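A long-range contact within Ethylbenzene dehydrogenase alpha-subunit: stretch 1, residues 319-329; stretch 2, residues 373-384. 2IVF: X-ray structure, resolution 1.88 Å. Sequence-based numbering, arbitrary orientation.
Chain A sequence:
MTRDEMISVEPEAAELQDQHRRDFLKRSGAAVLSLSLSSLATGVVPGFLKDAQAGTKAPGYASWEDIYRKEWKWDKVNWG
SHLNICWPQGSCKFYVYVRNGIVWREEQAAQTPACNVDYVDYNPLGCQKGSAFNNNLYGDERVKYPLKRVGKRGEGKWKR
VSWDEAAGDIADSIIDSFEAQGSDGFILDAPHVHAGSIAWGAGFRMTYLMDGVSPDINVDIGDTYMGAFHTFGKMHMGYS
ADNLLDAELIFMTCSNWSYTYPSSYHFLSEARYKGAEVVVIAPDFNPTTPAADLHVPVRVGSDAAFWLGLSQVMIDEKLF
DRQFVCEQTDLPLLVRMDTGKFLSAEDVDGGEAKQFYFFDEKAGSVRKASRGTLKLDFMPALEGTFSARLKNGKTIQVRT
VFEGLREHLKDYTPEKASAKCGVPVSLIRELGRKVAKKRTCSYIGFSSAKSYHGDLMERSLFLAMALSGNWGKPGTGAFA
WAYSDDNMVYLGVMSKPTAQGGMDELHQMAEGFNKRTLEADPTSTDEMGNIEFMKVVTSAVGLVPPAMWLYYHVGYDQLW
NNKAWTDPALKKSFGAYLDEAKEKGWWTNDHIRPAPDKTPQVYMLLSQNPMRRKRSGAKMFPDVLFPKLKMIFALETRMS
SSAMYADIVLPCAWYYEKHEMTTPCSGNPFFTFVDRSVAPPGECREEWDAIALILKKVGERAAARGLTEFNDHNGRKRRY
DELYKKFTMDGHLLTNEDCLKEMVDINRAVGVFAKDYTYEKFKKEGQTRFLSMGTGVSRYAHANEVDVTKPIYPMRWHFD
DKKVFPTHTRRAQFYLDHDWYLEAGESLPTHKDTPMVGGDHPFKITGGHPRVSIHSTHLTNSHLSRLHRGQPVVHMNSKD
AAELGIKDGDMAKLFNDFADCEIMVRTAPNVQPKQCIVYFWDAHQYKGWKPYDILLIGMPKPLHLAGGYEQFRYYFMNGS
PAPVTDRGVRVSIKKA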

ATOM      1  N   LEU A 319     -18.284 -19.282  31.818  1.00 24.22           N
ATOM      2  CA  LEU A 319     -16.978 -18.630  31.788  1.00 24.43           C
ATOM      3  C   LEU A 319     -17.109 -17.117  31.771  1.00 24.09           C
ATOM      4  O   LEU A 319     -16.117 -16.410  31.768  1.00 23.12           O
ATOM      5  CB  LEU A 319     -16.223 -19.044  30.532  1.00 23.62           C
ATOM      6  CG  LEU A 319     -16.072 -20.551  30.322  1.00 24.67           C
ATOM      7  CD1 LEU A 319     -15.368 -20.758  29.007  1.00 26.92           C
ATOM      8  CD2 LEU A 319     -15.308 -21.186  31.486  1.00 25.09           C
ATOM      9  N   PHE A 320     -18.334 -16.622  31.669  1.00 23.27           N
ATOM     10  CA  PHE A 320     -18.526 -15.190  31.517  1.00 23.62           C
ATOM     11  C   PHE A 320     -18.287 -14.408  32.834  1.00 23.54           C
ATOM     12  O   PHE A 320     -18.420 -14.929  33.942  1.00 22.76           O
ATOM     13  CB  PHE A 320     -19.909 -14.876  30.889  1.00 24.52           C
ATOM     14  CG  PHE A 320     -21.067 -15.276  31.730  1.00 23.26           C
ATOM     15  CD1 PHE A 320     -21.567 -16.550  31.663  1.00 24.07           C
ATOM     16  CD2 PHE A 320     -21.684 -14.366  32.583  1.00 25.55           C
ATOM     17  CE1 PHE A 320     -22.610 -16.933  32.425  1.00 26.20           C
ATOM     18  CE2 PHE A 320     -22.762 -14.735  33.340  1.00 24.80           C
ATOM     19  CZ  PHE A 320     -23.229 -16.014  33.276  1.00 24.63           C
ATOM     20  N   ASP A 321     -17.950 -13.139  32.669  1.00 23.32           N
ATOM     21  CA  ASP A 321     -17.681 -12.233  33.764  1.00 23.87           C
ATOM     22  C   ASP A 321     -19.050 -11.691  34.184  1.00 23.93           C
ATOM     23  O   ASP A 321     -19.579 -10.727  33.620  1.00 22.61           O
ATOM     24  CB  ASP A 321     -16.724 -11.159  33.268  1.00 24.00           C
ATOM     25  CG  ASP A 321     -16.241 -10.204  34.351  1.00 24.53           C
ATOM     26  OD1 ASP A 321     -16.878 -10.043  35.406  1.00 25.11           O
ATOM     27  OD2 ASP A 321     -15.203  -9.551  34.084  1.00 28.62           O
ATOM     28  N   ARG A 322     -19.637 -12.348  35.169  1.00 24.33           N
ATOM     29  CA  ARG A 322     -20.979 -12.019  35.612  1.00 25.18           C
ATOM     30  C   ARG A 322     -21.081 -10.586  36.099  1.00 25.38           C
ATOM     31  O   ARG A 322     -22.033  -9.875  35.763  1.00 24.34           O
ATOM     32  CB  ARG A 322     -21.420 -12.970  36.729  1.00 24.88           C
ATOM     33  CG  ARG A 322     -22.838 -12.749  37.209  1.00 25.88           C
ATOM     34  CD  ARG A 322     -23.273 -13.807  38.247  1.00 29.50           C
ATOM     35  NE  ARG A 322     -23.414 -15.111  37.606  1.00 32.85           N
ATOM     36  CZ  ARG A 322     -24.548 -15.614  37.131  1.00 33.44           C
ATOM     37  NH1 ARG A 322     -25.694 -14.962  37.241  1.00 34.95           N
ATOM     38  NH2 ARG A 322     -24.525 -16.797  36.555  1.00 34.82           N
ATOM     39  N   GLN A 323     -20.109 -10.159  36.893  1.00 26.32           N
ATOM     40  CA  GLN A 323     -20.149  -8.816  37.482  1.00 26.91           C
ATOM     41  C   GLN A 323     -20.132  -7.711  36.417  1.00 25.97           C
ATOM     42  O   GLN A 323     -20.908  -6.764  36.459  1.00 26.58           O
ATOM     43  CB  GLN A 323     -18.978  -8.685  38.441  1.00 27.32           C
ATOM     44  CG  GLN A 323     -19.039  -7.505  39.385  1.00 30.15           C
ATOM     45  CD  GLN A 323     -18.258  -7.774  40.670  1.00 33.68           C
ATOM     46  OE1 GLN A 323     -17.835  -8.919  40.945  1.00 41.31           O
ATOM     47  NE2 GLN A 323     -18.057  -6.725  41.459  1.00 40.88           N
ATOM     48  N   PHE A 324     -19.251  -7.863  35.449  1.00 24.88           N
ATOM     49  CA  PHE A 324     -19.079  -6.918  34.354  1.00 24.35           C
ATOM     50  C   PHE A 324     -20.347  -6.853  33.539  1.00 23.19           C
ATOM     51  O   PHE A 324     -20.815  -5.763  33.183  1.00 22.99           O
ATOM     52  CB  PHE A 324     -17.908  -7.377  33.474  1.00 24.20           C
ATOM     53  CG  PHE A 324     -17.543  -6.423  32.358  1.00 24.83           C
ATOM     54  CD1 PHE A 324     -18.237  -6.416  31.148  1.00 24.02           C
ATOM     55  CD2 PHE A 324     -16.466  -5.551  32.507  1.00 25.61           C
ATOM     56  CE1 PHE A 324     -17.898  -5.544  30.117  1.00 24.54           C
ATOM     57  CE2 PHE A 324     -16.100  -4.687  31.469  1.00 26.26           C
ATOM     58  CZ  PHE A 324     -16.805  -4.685  30.273  1.00 25.59           C
ATOM     59  N   VAL A 325     -20.900  -8.020  33.214  1.00 22.20           N
ATOM     60  CA  VAL A 325     -22.144  -8.086  32.441  1.00 22.38           C
ATOM     61  C   VAL A 325     -23.286  -7.377  33.170  1.00 22.10           C
ATOM     62  O   VAL A 325     -24.026  -6.574  32.610  1.00 22.84           O
ATOM     63  CB  VAL A 325     -22.456  -9.553  32.107  1.00 22.81           C
ATOM     64  CG1 VAL A 325     -23.942  -9.851  32.014  1.00 23.07           C
ATOM     65  CG2 VAL A 325     -21.708  -9.942  30.835  1.00 23.25           C
ATOM     66  N   CYS A 326     -23.387  -7.644  34.446  1.00 21.69           N
ATOM     67  CA  CYS A 326     -24.440  -7.076  35.269  1.00 21.64           C
ATOM     68  C   CYS A 326     -24.308  -5.587  35.419  1.00 21.14           C
ATOM     69  O   CYS A 326     -25.287  -4.882  35.554  1.00 21.61           O
ATOM     70  CB  CYS A 326     -24.424  -7.762  36.620  1.00 21.09           C
ATOM     71  SG  CYS A 326     -25.202  -9.379  36.545  1.00 22.36           S
ATOM     72  N   GLU A 327     -23.092  -5.088  35.359  1.00 21.86           N
ATOM     73  CA  GLU A 327     -22.873  -3.655  35.575  1.00 21.70           C
ATOM     74  C   GLU A 327     -22.962  -2.868  34.273  1.00 21.30           C
ATOM     75  O   GLU A 327     -23.601  -1.801  34.229  1.00 21.51           O
ATOM     76  CB  GLU A 327     -21.516  -3.480  36.270  1.00 21.76           C
ATOM     77  CG  GLU A 327     -20.914  -2.108  36.319  1.00 22.72           C
ATOM     78  CD  GLU A 327     -19.477  -2.192  36.830  1.00 23.98           C
ATOM     79  OE1 GLU A 327     -19.316  -2.401  38.061  1.00 26.52           O
ATOM     80  OE2 GLU A 327     -18.533  -2.088  36.002  1.00 29.58           O
ATOM     81  N   GLN A 328     -22.345  -3.392  33.219  1.00 20.39           N
ATOM     82  CA  GLN A 328     -22.029  -2.626  32.044  1.00 20.59           C
ATOM     83  C   GLN A 328     -23.096  -2.673  30.983  1.00 19.82           C
ATOM     84  O   GLN A 328     -23.099  -1.828  30.105  1.00 18.76           O
ATOM     85  CB  GLN A 328     -20.706  -3.102  31.414  1.00 21.23           C
ATOM     86  CG  GLN A 328     -19.450  -2.889  32.236  1.00 22.37           C
ATOM     87  CD  GLN A 328     -19.016  -1.433  32.243  1.00 23.00           C
ATOM     88  OE1 GLN A 328     -18.872  -0.824  31.191  1.00 20.98           O
ATOM     89  NE2 GLN A 328     -18.843  -0.864  33.429  1.00 24.01           N
ATOM     90  N   THR A 329     -23.992  -3.656  31.053  1.00 20.12           N
ATOM     91  CA  THR A 329     -24.845  -3.977  29.918  1.00 20.16           C
ATOM     92  C   THR A 329     -26.304  -4.121  30.291  1.00 19.34           C
ATOM     93  O   THR A 329     -26.669  -4.054  31.456  1.00 18.47           O
ATOM     94  CB  THR A 329     -24.437  -5.298  29.238  1.00 19.79           C
ATOM     95  OG1 THR A 329     -24.947  -6.379  30.028  1.00 20.59           O
ATOM     96  CG2 THR A 329     -22.919  -5.413  29.066  1.00 19.30           C
TER
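Stretch 2 (373-384) TLKLDFMPALEG

Stretch 2 (373-384) has no regular helix or strand and lies as an irregular strap along the helix 322-328 of stretch 1, running against it in sequence: Leu374 sits by Glu327 (CA to CA 5.5 Å), Pro380 by Cys326 (CA to CA 6.3 Å), and Leu382 and Glu383 reach Arg322 and Phe320. The two stretches bury 659 Å² between them, both sides summed. The helix is capped by Asp321, whose OD1, with chi1 t, accepts from Phe324 N at 3.2 Å.

Leu374 (m,t) points toward the helix; its CD1 lies 3.8 Å from Gln328 NE2, and its carbonyl O is 3.3 Å from Glu327 CG. Gln328 starts away from stretch 2, but its m,m bend brings its end back, and NE2 donates to Glu327 OE2 at 2.9 Å. Glu327 is extended (t,t); its other oxygen, OE1, accepts from water 3 at 2.6 Å, and that water accepts from Leu376 N at 3.0 Å, tying the carboxylate to the strap's backbone. Leu376, also m,t, lays CD1 against the helix, 3.9 Å from both Cys326 CB and Glu327 CB.

Beyond Leu376 the strap bows outward, leaving Asp377 and Phe378 without contact. Met379 leaves its CA sideways, yet its bent side chain, chi1 -93° and chi2 m, carries CE back to 3.7 Å from Gln323 CA and 3.8 Å from Arg322 CG. Its SD is 4.2 Å from Cys326 SG. Cys326, chi1 m, points toward the strap: its CB lies 3.9 Å from Pro380 CD and its SG 3.7 Å from Leu382 CG. Ala381 points away, and Leu382 turns toward the helix again. With chi1 m and chi2 t, Leu382 sets CD1 3.7 Å from Phe320 CE2 and 3.9 Å from Val325 CG1, so that it packs against both side chains.

At the Glu383 end the contact closes with a two-pronged salt bridge. Arg322 extends through chi1 and chi2 (both t), then turns at chi3 (m), so that NH1 donates to Glu383 OE1 and NH2 to Glu383 OE2, each at 2.9 Å. Glu383 begins sideways; chi1 m and chi2 p swing its carboxylate inward to meet the guanidinium edge, while Leu382 CD1 lies over one guanidinium face. Phe320, chi1 p, presents its ring edge to the same carboxylate, CZ to Glu383 OE2 being 3.9 Å. Water 1 accepts from Arg322 NH1 at 3.1 Å and donates to Pro380 O at 2.5 Å, linking the arginine to the strap's backbone as well.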

ATOM      1  N   THR A 373     -25.848   5.997  37.012  1.00 22.26           N
ATOM      2  CA  THR A 373     -24.565   5.339  37.181  1.00 21.70           C
ATOM      3  C   THR A 373     -24.711   3.839  36.883  1.00 22.12           C
ATOM      4  O   THR A 373     -25.803   3.273  36.985  1.00 20.38           O
ATOM      5  CB  THR A 373     -24.018   5.512  38.635  1.00 21.94           C
ATOM      6  OG1 THR A 373     -22.728   4.913  38.732  1.00 20.45           O
ATOM      7  CG2 THR A 373     -24.905   4.846  39.642  1.00 20.92           C
ATOM      8  N   LEU A 374     -23.606   3.212  36.532  1.00 20.85           N
ATOM      9  CA  LEU A 374     -23.587   1.778  36.312  1.00 22.31           C
ATOM     10  C   LEU A 374     -23.192   1.036  37.578  1.00 22.91           C
ATOM     11  O   LEU A 374     -23.195  -0.183  37.613  1.00 22.28           O
ATOM     12  CB  LEU A 374     -22.590   1.419  35.212  1.00 22.60           C
ATOM     13  CG  LEU A 374     -22.777   2.042  33.828  1.00 23.83           C
ATOM     14  CD1 LEU A 374     -21.579   1.666  32.948  1.00 23.69           C
ATOM     15  CD2 LEU A 374     -24.091   1.603  33.186  1.00 25.01           C
ATOM     16  N   LYS A 375     -22.835   1.780  38.617  1.00 24.34           N
ATOM     17  CA  LYS A 375     -22.358   1.188  39.836  1.00 24.30           C
ATOM     18  C   LYS A 375     -23.491   0.384  40.477  1.00 24.63           C
ATOM     19  O   LYS A 375     -24.628   0.865  40.573  1.00 24.54           O
ATOM     20  CB  LYS A 375     -21.847   2.295  40.757  1.00 24.42           C
ATOM     21  CG  LYS A 375     -21.159   1.789  41.990  1.00 24.97           C
ATOM     22  CD  LYS A 375     -20.640   2.925  42.842  1.00 27.54           C
ATOM     23  CE  LYS A 375     -19.981   2.365  44.095  1.00 29.80           C
ATOM     24  NZ  LYS A 375     -18.785   1.624  43.657  1.00 33.93           N
ATOM     25  N   LEU A 376     -23.172  -0.825  40.919  1.00 24.38           N
ATOM     26  CA  LEU A 376     -24.140  -1.728  41.486  1.00 25.60           C
ATOM     27  C   LEU A 376     -23.948  -1.792  42.992  1.00 26.49           C
ATOM     28  O   LEU A 376     -22.818  -1.838  43.485  1.00 26.79           O
ATOM     29  CB  LEU A 376     -23.952  -3.142  40.909  1.00 25.09           C
ATOM     30  CG  LEU A 376     -24.239  -3.356  39.420  1.00 25.19           C
ATOM     31  CD1 LEU A 376     -23.929  -4.782  39.025  1.00 25.37           C
ATOM     32  CD2 LEU A 376     -25.667  -3.005  39.034  1.00 24.09           C
ATOM     33  N   ASP A 377     -25.051  -1.842  43.709  1.00 28.43           N
ATOM     34  CA  ASP A 377     -24.985  -2.069  45.149  1.00 29.22           C
ATOM     35  C   ASP A 377     -25.563  -3.446  45.508  1.00 29.46           C
ATOM     36  O   ASP A 377     -25.753  -3.750  46.680  1.00 30.07           O
ATOM     37  CB  ASP A 377     -25.618  -0.911  45.909  1.00 30.06           C
ATOM     38  CG  ASP A 377     -27.077  -0.712  45.593  1.00 32.73           C
ATOM     39  OD1 ASP A 377     -27.650  -1.496  44.820  1.00 36.64           O
ATOM     40  OD2 ASP A 377     -27.663   0.245  46.142  1.00 40.32           O
ATOM     41  N   PHE A 378     -25.822  -4.262  44.484  1.00 29.63           N
ATOM     42  CA  PHE A 378     -26.218  -5.659  44.655  1.00 30.04           C
ATOM     43  C   PHE A 378     -26.043  -6.351  43.324  1.00 30.40           C
ATOM     44  O   PHE A 378     -25.890  -5.684  42.318  1.00 31.01           O
ATOM     45  CB  PHE A 378     -27.676  -5.754  45.086  1.00 31.02           C
ATOM     46  CG  PHE A 378     -28.647  -5.570  43.970  1.00 31.04           C
ATOM     47  CD1 PHE A 378     -28.970  -4.318  43.523  1.00 33.26           C
ATOM     48  CD2 PHE A 378     -29.234  -6.651  43.364  1.00 32.77           C
ATOM     49  CE1 PHE A 378     -29.857  -4.145  42.482  1.00 34.40           C
ATOM     50  CE2 PHE A 378     -30.129  -6.480  42.337  1.00 33.56           C
ATOM     51  CZ  PHE A 378     -30.438  -5.233  41.894  1.00 32.95           C
ATOM     52  N   MET A 379     -26.096  -7.674  43.291  1.00 30.22           N
ATOM     53  CA  MET A 379     -25.973  -8.398  42.031  1.00 30.35           C
ATOM     54  C   MET A 379     -27.344  -8.659  41.418  1.00 29.29           C
ATOM     55  O   MET A 379     -28.123  -9.431  41.957  1.00 29.32           O
ATOM     56  CB  MET A 379     -25.265  -9.729  42.230  1.00 32.11           C
ATOM     57  CG  MET A 379     -23.771  -9.678  42.002  1.00 36.60           C
ATOM     58  SD  MET A 379     -23.344  -9.599  40.251  1.00 43.56           S
ATOM     59  CE  MET A 379     -21.873 -10.638  40.229  1.00 39.61           C
ATOM     60  N   PRO A 380     -27.632  -8.038  40.262  1.00 28.32           N
ATOM     61  CA  PRO A 380     -28.891  -8.315  39.572  1.00 27.89           C
ATOM     62  C   PRO A 380     -28.997  -9.764  39.137  1.00 27.14           C
ATOM     63  O   PRO A 380     -27.982 -10.397  38.874  1.00 26.25           O
ATOM     64  CB  PRO A 380     -28.831  -7.403  38.336  1.00 27.71           C
ATOM     65  CG  PRO A 380     -27.777  -6.404  38.627  1.00 27.93           C
ATOM     66  CD  PRO A 380     -26.822  -7.033  39.563  1.00 27.92           C
ATOM     67  N   ALA A 381     -30.219 -10.263  39.022  1.00 26.84           N
ATOM     68  CA  ALA A 381     -30.478 -11.572  38.414  1.00 27.36           C
ATOM     69  C   ALA A 381     -30.028 -11.556  36.969  1.00 27.73           C
ATOM     70  O   ALA A 381     -30.100 -10.513  36.306  1.00 28.11           O
ATOM     71  CB  ALA A 381     -31.985 -11.918  38.473  1.00 26.75           C
ATOM     72  N   LEU A 382     -29.552 -12.700  36.490  1.00 28.07           N
ATOM     73  CA  LEU A 382     -29.338 -12.916  35.064  1.00 28.80           C
ATOM     74  C   LEU A 382     -30.273 -14.028  34.632  1.00 29.46           C
ATOM     75  O   LEU A 382     -31.203 -13.809  33.844  1.00 29.58           O
ATOM     76  CB  LEU A 382     -27.886 -13.283  34.767  1.00 28.61           C
ATOM     77  CG  LEU A 382     -26.922 -12.098  34.721  1.00 27.44           C
ATOM     78  CD1 LEU A 382     -25.566 -12.582  34.316  1.00 28.49           C
ATOM     79  CD2 LEU A 382     -27.394 -10.983  33.766  1.00 27.27           C
ATOM     80  N   GLU A 383     -30.051 -15.223  35.165  1.00 29.91           N
ATOM     81  CA  GLU A 383     -30.878 -16.353  34.791  1.00 31.28           C
ATOM     82  C   GLU A 383     -32.244 -16.224  35.444  1.00 32.06           C
ATOM     83  O   GLU A 383     -32.362 -15.777  36.585  1.00 33.11           O
ATOM     84  CB  GLU A 383     -30.205 -17.677  35.183  1.00 31.63           C
ATOM     85  CG  GLU A 383     -28.870 -17.972  34.413  1.00 32.02           C
ATOM     86  CD  GLU A 383     -27.644 -17.344  35.057  1.00 32.01           C
ATOM     87  OE1 GLU A 383     -27.827 -16.536  35.991  1.00 32.78           O
ATOM     88  OE2 GLU A 383     -26.486 -17.661  34.622  1.00 36.03           O
ATOM     89  N   GLY A 384     -33.291 -16.605  34.723  1.00 32.76           N
ATOM     90  CA  GLY A 384     -34.598 -16.749  35.341  1.00 32.95           C
ATOM     91  C   GLY A 384     -35.760 -16.120  34.604  1.00 33.47           C
ATOM     92  O   GLY A 384     -35.610 -15.247  33.748  1.00 34.75           O
TER
HETATM   93  O   HOH W   1     -26.657 -12.571  38.986  1.00 40.55           O
HETATM   94  O   HOH W   2     -25.505  -1.082  36.198  1.00 22.96           O
HETATM   95  O   HOH W   3     -20.384  -1.672  40.349  1.00 30.05           O